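Glycoside Hydrolase (Bacteroides uniformis, PDB 5T99) probably hydrolyses galactosidic linkages as a family 2 glycoside hydrolase in agarose breakdown, and binds the inhibitor galacto-isofagomine. Local coordinates at residues Thr296-Phe301 / Asn544-Gly549; Asn750-Ser755 / Ile804-Lys809. All coordinates share one frame; numbering follows the deposited sequence.

Contact 1. Residues Thr296-Phe301 / Asn544-Gly549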
loop_
_atom_site.group_PDB
_atom_site.type_symbol
_atom_site.label_atom_id
_atom_site.label_comp_id
_atom_site.label_asym_id
_atom_site.label_seq_id
_atom_site.Cartn_x
_atom_site.Cartn_y
_atom_site.Cartn_z
ATOM N N THR A 296 -14.209 14.608 -16.600
ATOM C CA THR A 296 -15.441 14.655 -17.378
ATOM C C THR A 296 -15.866 13.221 -17.653
ATOM O O THR A 296 -15.182 12.265 -17.255
ATOM C CB THR A 296 -15.224 15.379 -18.710
ATOM O OG1 THR A 296 -14.431 14.563 -19.589
ATOM C CG2 THR A 296 -14.521 16.729 -18.468
ATOM N N LYS A 297 -16.978 13.065 -18.356
ATOM C CA LYS A 297 -17.383 11.737 -18.839
ATOM C C LYS A 297 -16.313 11.068 -19.747
ATOM O O LYS A 297 -16.313 9.845 -19.899
ATOM C CB LYS A 297 -18.739 11.835 -19.561
ATOM C CG LYS A 297 -18.690 12.580 -20.886
ATOM C CD LYS A 297 -20.075 12.892 -21.424
ATOM C CE LYS A 297 -19.999 13.383 -22.874
ATOM N NZ LYS A 297 -19.407 12.367 -23.811
ATOM N N ASP A 298 -15.417 11.871 -20.341
ATOM C CA ASP A 298 -14.408 11.390 -21.304
ATOM C C ASP A 298 -13.018 11.142 -20.755
ATOM O O ASP A 298 -12.157 10.660 -21.487
ATOM C CB ASP A 298 -14.326 12.348 -22.489
ATOM C CG ASP A 298 -15.602 12.350 -23.319
ATOM O OD1 ASP A 298 -16.320 11.315 -23.367
ATOM O OD2 ASP A 298 -15.887 13.400 -23.927
ATOM N N GLY A 299 -12.793 11.443 -19.478
ATOM C CA GLY A 299 -11.509 11.121 -18.845
ATOM C C GLY A 299 -11.186 11.918 -17.607
ATOM O O GLY A 299 -11.977 12.754 -17.161
ATOM N N PHE A 300 -10.005 11.641 -17.065
ATOM C CA PHE A 300 -9.498 12.276 -15.850
ATOM C C PHE A 300 -8.319 13.171 -16.232
ATOM O O PHE A 300 -7.566 12.868 -17.172
ATOM C CB PHE A 300 -9.065 11.213 -14.820
ATOM C CG PHE A 300 -9.068 11.708 -13.397
ATOM C CD1 PHE A 300 -10.181 11.521 -12.583
ATOM C CD2 PHE A 300 -7.964 12.372 -12.871
ATOM C CE1 PHE A 300 -10.192 11.996 -11.271
ATOM C CE2 PHE A 300 -7.967 12.848 -11.567
ATOM C CZ PHE A 300 -9.085 12.669 -10.766
ATOM N N PHE A 301 -8.163 14.270 -15.498
ATOM C CA PHE A 301 -7.168 15.278 -15.819
ATOM C C PHE A 301 -6.364 15.668 -14.583
ATOM O O PHE A 301 -6.934 15.926 -13.528
ATOM C CB PHE A 301 -7.838 16.512 -16.437
ATOM C CG PHE A 301 -8.509 16.234 -17.750
ATOM C CD1 PHE A 301 -7.855 16.491 -18.950
ATOM C CD2 PHE A 301 -9.799 15.700 -17.787
ATOM C CE1 PHE A 301 -8.473 16.218 -20.176
ATOM C CE2 PHE A 301 -10.421 15.408 -19.000
ATOM C CZ PHE A 301 -9.755 15.672 -20.201
ATOM N N ASN A 544 -11.624 1.326 -26.067
ATOM C CA ASN A 544 -12.523 2.200 -25.299
ATOM C C ASN A 544 -11.722 3.327 -24.611
ATOM O O ASN A 544 -11.532 3.308 -23.385
ATOM C CB ASN A 544 -13.326 1.367 -24.287
ATOM C CG ASN A 544 -14.263 0.358 -24.961
ATOM O OD1 ASN A 544 -15.342 0.716 -25.450
ATOM N ND2 ASN A 544 -13.857 -0.910 -24.985
ATOM N N PRO A 545 -11.266 4.330 -25.403
ATOM C CA PRO A 545 -10.436 5.442 -24.891
ATOM C C PRO A 545 -11.044 6.303 -23.767
ATOM O O PRO A 545 -10.299 6.954 -23.040
ATOM C CB PRO A 545 -10.188 6.315 -26.134
ATOM C CG PRO A 545 -11.220 5.919 -27.126
ATOM C CD PRO A 545 -11.568 4.491 -26.842
ATOM N N ARG A 546 -12.372 6.315 -23.639
ATOM C CA ARG A 546 -13.038 7.029 -22.547
ATOM C C ARG A 546 -12.723 6.429 -21.181
ATOM O O ARG A 546 -12.728 7.148 -20.185
ATOM C CB ARG A 546 -14.564 7.098 -22.768
ATOM C CG ARG A 546 -14.993 7.961 -23.968
ATOM C CD ARG A 546 -16.510 8.125 -24.098
ATOM N NE ARG A 546 -17.115 8.528 -22.820
ATOM C CZ ARG A 546 -18.262 8.074 -22.294
ATOM N NH1 ARG A 546 -19.038 7.185 -22.914
ATOM N NH2 ARG A 546 -18.652 8.536 -21.110
ATOM N N PHE A 547 -12.478 5.120 -21.129
ATOM C CA PHE A 547 -12.094 4.476 -19.875
ATOM C C PHE A 547 -10.763 5.065 -19.395
ATOM O O PHE A 547 -9.802 5.151 -20.155
ATOM C CB PHE A 547 -12.047 2.940 -19.991
ATOM C CG PHE A 547 -13.365 2.275 -19.689
ATOM C CD1 PHE A 547 -13.507 1.438 -18.595
ATOM C CD2 PHE A 547 -14.487 2.521 -20.494
ATOM C CE1 PHE A 547 -14.728 0.859 -18.303
ATOM C CE2 PHE A 547 -15.720 1.936 -20.202
ATOM C CZ PHE A 547 -15.834 1.104 -19.106
ATOM N N MET A 548 -10.741 5.490 -18.131
ATOM C CA MET A 548 -9.634 6.271 -17.580
ATOM C C MET A 548 -8.412 5.418 -17.310
ATOM O O MET A 548 -7.301 5.960 -17.173
ATOM C CB MET A 548 -10.050 6.954 -16.279
ATOM C CG MET A 548 -11.199 7.941 -16.436
ATOM S SD MET A 548 -11.810 8.501 -14.845
ATOM C CE MET A 548 -13.250 9.429 -15.359
ATOM N N GLY A 549 -8.624 4.103 -17.200
ATOM C CA GLY A 549 -7.544 3.134 -17.005
ATOM C C GLY A 549 -8.007 1.893 -16.257
ATOM O O GLY A 549 -9.205 1.600 -16.196
HETATM O O HOH W 1 -14.773 8.043 -18.628
#

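Contact 2. Residues Asn750-Ser755 / Ile804-Lys809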
loop_
_atom_site.group_PDB
_atom_site.type_symbol
_atom_site.label_atom_id
_atom_site.label_comp_id
_atom_site.label_asym_id
_atom_site.label_seq_id
_atom_site.Cartn_x
_atom_site.Cartn_y
_atom_site.Cartn_z
ATOM N N ASN A 750 16.676 -25.373 -2.393
ATOM C CA ASN A 750 17.619 -25.643 -1.330
ATOM C C ASN A 750 17.282 -24.829 -0.085
ATOM O O ASN A 750 17.030 -23.625 -0.169
ATOM C CB ASN A 750 19.039 -25.280 -1.766
ATOM C CG ASN A 750 19.510 -26.082 -2.960
ATOM O OD1 ASN A 750 19.042 -25.883 -4.080
ATOM N ND2 ASN A 750 20.455 -26.983 -2.729
ATOM N N LEU A 751 17.294 -25.501 1.062
ATOM C CA LEU A 751 17.190 -24.845 2.354
ATOM C C LEU A 751 18.437 -24.015 2.642
ATOM O O LEU A 751 19.547 -24.553 2.700
ATOM C CB LEU A 751 17.024 -25.883 3.464
ATOM C CG LEU A 751 16.866 -25.342 4.888
ATOM C CD1 LEU A 751 15.623 -24.471 5.001
ATOM C CD2 LEU A 751 16.808 -26.504 5.863
ATOM N N VAL A 752 18.243 -22.714 2.845
ATOM C CA VAL A 752 19.330 -21.802 3.179
ATOM C C VAL A 752 19.171 -21.340 4.626
ATOM O O VAL A 752 18.069 -21.063 5.070
ATOM C CB VAL A 752 19.348 -20.606 2.209
ATOM C CG1 VAL A 752 20.515 -19.668 2.506
ATOM C CG2 VAL A 752 19.398 -21.111 0.767
ATOM N N GLU A 753 20.277 -21.285 5.359
ATOM C CA GLU A 753 20.282 -20.849 6.759
ATOM C C GLU A 753 21.019 -19.526 6.849
ATOM O O GLU A 753 21.944 -19.275 6.079
ATOM C CB GLU A 753 20.935 -21.897 7.669
ATOM C CG GLU A 753 20.387 -23.311 7.447
ATOM C CD GLU A 753 20.200 -24.140 8.707
ATOM O OE1 GLU A 753 19.934 -25.354 8.566
ATOM O OE2 GLU A 753 20.289 -23.601 9.824
ATOM N N PHE A 754 20.600 -18.677 7.779
ATOM C CA PHE A 754 21.102 -17.314 7.823
ATOM C C PHE A 754 21.580 -16.948 9.210
ATOM O O PHE A 754 20.976 -17.307 10.225
ATOM C CB PHE A 754 20.030 -16.328 7.363
ATOM C CG PHE A 754 19.489 -16.611 5.984
ATOM C CD1 PHE A 754 20.187 -16.209 4.853
ATOM C CD2 PHE A 754 18.276 -17.270 5.820
ATOM C CE1 PHE A 754 19.690 -16.449 3.588
ATOM C CE2 PHE A 754 17.775 -17.521 4.555
ATOM C CZ PHE A 754 18.487 -17.112 3.440
ATOM N N SER A 755 22.678 -16.217 9.234
ATOM C CA SER A 755 23.271 -15.744 10.461
ATOM C C SER A 755 23.571 -14.260 10.225
ATOM O O SER A 755 24.078 -13.883 9.159
ATOM C CB SER A 755 24.524 -16.584 10.774
ATOM O OG SER A 755 25.392 -15.954 11.697
ATOM N N ILE A 804 26.382 -10.562 7.329
ATOM C CA ILE A 804 25.449 -11.632 7.009
ATOM C C ILE A 804 26.231 -12.844 6.510
ATOM O O ILE A 804 27.191 -12.698 5.757
ATOM C CB ILE A 804 24.454 -11.216 5.898
ATOM C CG1 ILE A 804 23.912 -9.791 6.122
ATOM C CG2 ILE A 804 23.326 -12.231 5.772
ATOM C CD1 ILE A 804 23.359 -9.501 7.502
ATOM N N THR A 805 25.788 -14.030 6.917
ATOM C CA THR A 805 26.329 -15.293 6.421
ATOM C C THR A 805 25.163 -16.195 6.020
ATOM O O THR A 805 24.248 -16.409 6.808
ATOM C CB THR A 805 27.206 -15.968 7.495
ATOM O OG1 THR A 805 28.338 -15.133 7.765
ATOM C CG2 THR A 805 27.694 -17.345 7.044
ATOM N N ALA A 806 25.203 -16.695 4.786
ATOM C CA ALA A 806 24.181 -17.604 4.261
ATOM C C ALA A 806 24.831 -18.923 3.876
ATOM O O ALA A 806 25.756 -18.948 3.058
ATOM C CB ALA A 806 23.474 -16.992 3.061
ATOM N N THR A 807 24.336 -20.006 4.476
ATOM C CA THR A 807 24.863 -21.354 4.297
ATOM C C THR A 807 23.745 -22.268 3.839
ATOM O O THR A 807 22.566 -21.974 4.043
ATOM C CB THR A 807 25.428 -21.919 5.615
ATOM O OG1 THR A 807 24.380 -22.060 6.577
ATOM C CG2 THR A 807 26.491 -20.999 6.188
ATOM N N SER A 808 24.133 -23.382 3.232
ATOM C CA SER A 808 23.197 -24.383 2.724
ATOM C C SER A 808 23.985 -25.677 2.496
ATOM O O SER A 808 25.092 -25.638 1.961
ATOM C CB SER A 808 22.552 -23.889 1.421
ATOM O OG SER A 808 21.532 -24.764 0.958
ATOM N N LYS A 809 23.429 -26.809 2.916
ATOM C CA LYS A 809 24.132 -28.094 2.822
ATOM C C LYS A 809 24.599 -28.404 1.391
ATOM O O LYS A 809 23.794 -28.514 0.466
ATOM C CB LYS A 809 23.277 -29.234 3.399
ATOM C CG LYS A 809 23.288 -29.240 4.926
ATOM C CD LYS A 809 22.138 -30.033 5.540
ATOM C CE LYS A 809 22.165 -29.946 7.067
ATOM N NZ LYS A 809 20.842 -30.257 7.686
HETATM O O HOH W 2 20.908 -26.583 4.635
#

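Contact 1. Residues Thr296-Phe301 / Asn544-Gly549
Asp298 CA lies 4.7 Å from Arg546 CA, each residue sitting within a type I beta turn. Arg546 carries the polar half. Its NH2 gives a hydrogen bond of 2.9 Å to Lys297 O, which lies near the guanidinium plane but receives the donor from above the carbonyl plane. Arg546 NE makes a salt bridge of 2.9 Å with Asp298 OD1. OD1 alone makes the contact, and the carboxylate and guanidinium planes stand 82° apart rather than side by side in a two-bond pairing. Lys297 NZ also pairs weakly with Asp298 OD1, and the shared carboxylate probably offsets the two nearby positive charges. On the apolar side of the contact, the Met548 side chain runs extended beyond CG (chi2 171°), which carries CE to 3.9 Å from Thr296 O. Met548 SD lies at the edge of the Phe300 ring, 5.4 Å from the centroid, and touches Phe300 CB at 3.9 Å. This is a Met-aromatic contact. The contact joins the hairpin of strands 293-296 and 299-302 to the loop between helix 534-543 and barrel strand 549-552. Arg308 on strand 305-313 bonds Pro545 O, and Ile468 on strand 468-472 touches both Phe300 and Met548.

Contact 2. Residues Asn750-Ser755 / Ile804-Lys809
Ser808 OG donates a short hydrogen bond of 2.6 Å to Leu751 O, approaching from above the carbonyl plane. The hydroxyl is anti to the Ser808 backbone N (chi1 -174°), which turns it to the facing strand. The same carbonyl takes a second bond from a water, which in turn accepts from Lys809 N. These bonds join the two segments beside the last pair of the ladder. With an alanine here the hydroxyl is gone, and Leu751 O would probably lose its direct bond to the other segment, leaving the water to bridge this end.

From there the strands run antiparallel, their axes 4.7 Å apart at closest approach. Glu753 and Thr807 form a hydrogen-bonded pair. Glu753 N reaches Thr807 O at 2.7 Å in an almost straight bond (174°), and Thr807 N returns one to Glu753 O. Ser755 and Thr805 form the next such pair, with Thr805 N 2.8 Å from Ser755 O. Between them Phe754 and Ala806 make a non-hydrogen-bonded pair.

The two faces differ. On one, Ala806 CB meets Phe754 CD1 at 3.8 Å, obliquely to the ring, and Val752 CG1 at 4.0 Å. Glu753, Ser755, Thr805 and Thr807 all point to the other, partly exposed face, where Thr807 OG1 lies 3.6 Å from Glu753 CB.

Further out, the apolar face packs on the partner sheet of a beta sandwich. Phe754 touches Val735 on strand 730-738 and Leu790 on strand 787-793, and Ala806 touches Leu716 on strand 713-718. Within their own sheet, strands 751-758 and 800-807 are inner neighbours. Strand 780-782 flanks the first and strand 814-821 the second.

In the fold
Contact 1 and contact 2 lie on opposite sides of the chain's centre. Their centres are 51 Å apart and their nearest atoms about 38 Å, so they do not touch. They come in series, contact 1 closing before contact 2 opens. They share no strand or sheet. Contact 1 links the hairpin at the start of the TIM barrel region to the loop leading into a late barrel strand, 243 residues on. Contact 2 pairs two strands only 49 residues apart, within the family 2 C-terminal domain 5. One thus ties together parts of the barrel region that are far apart in sequence, while the other is internal to a separate beta domain of this multidomain enzyme.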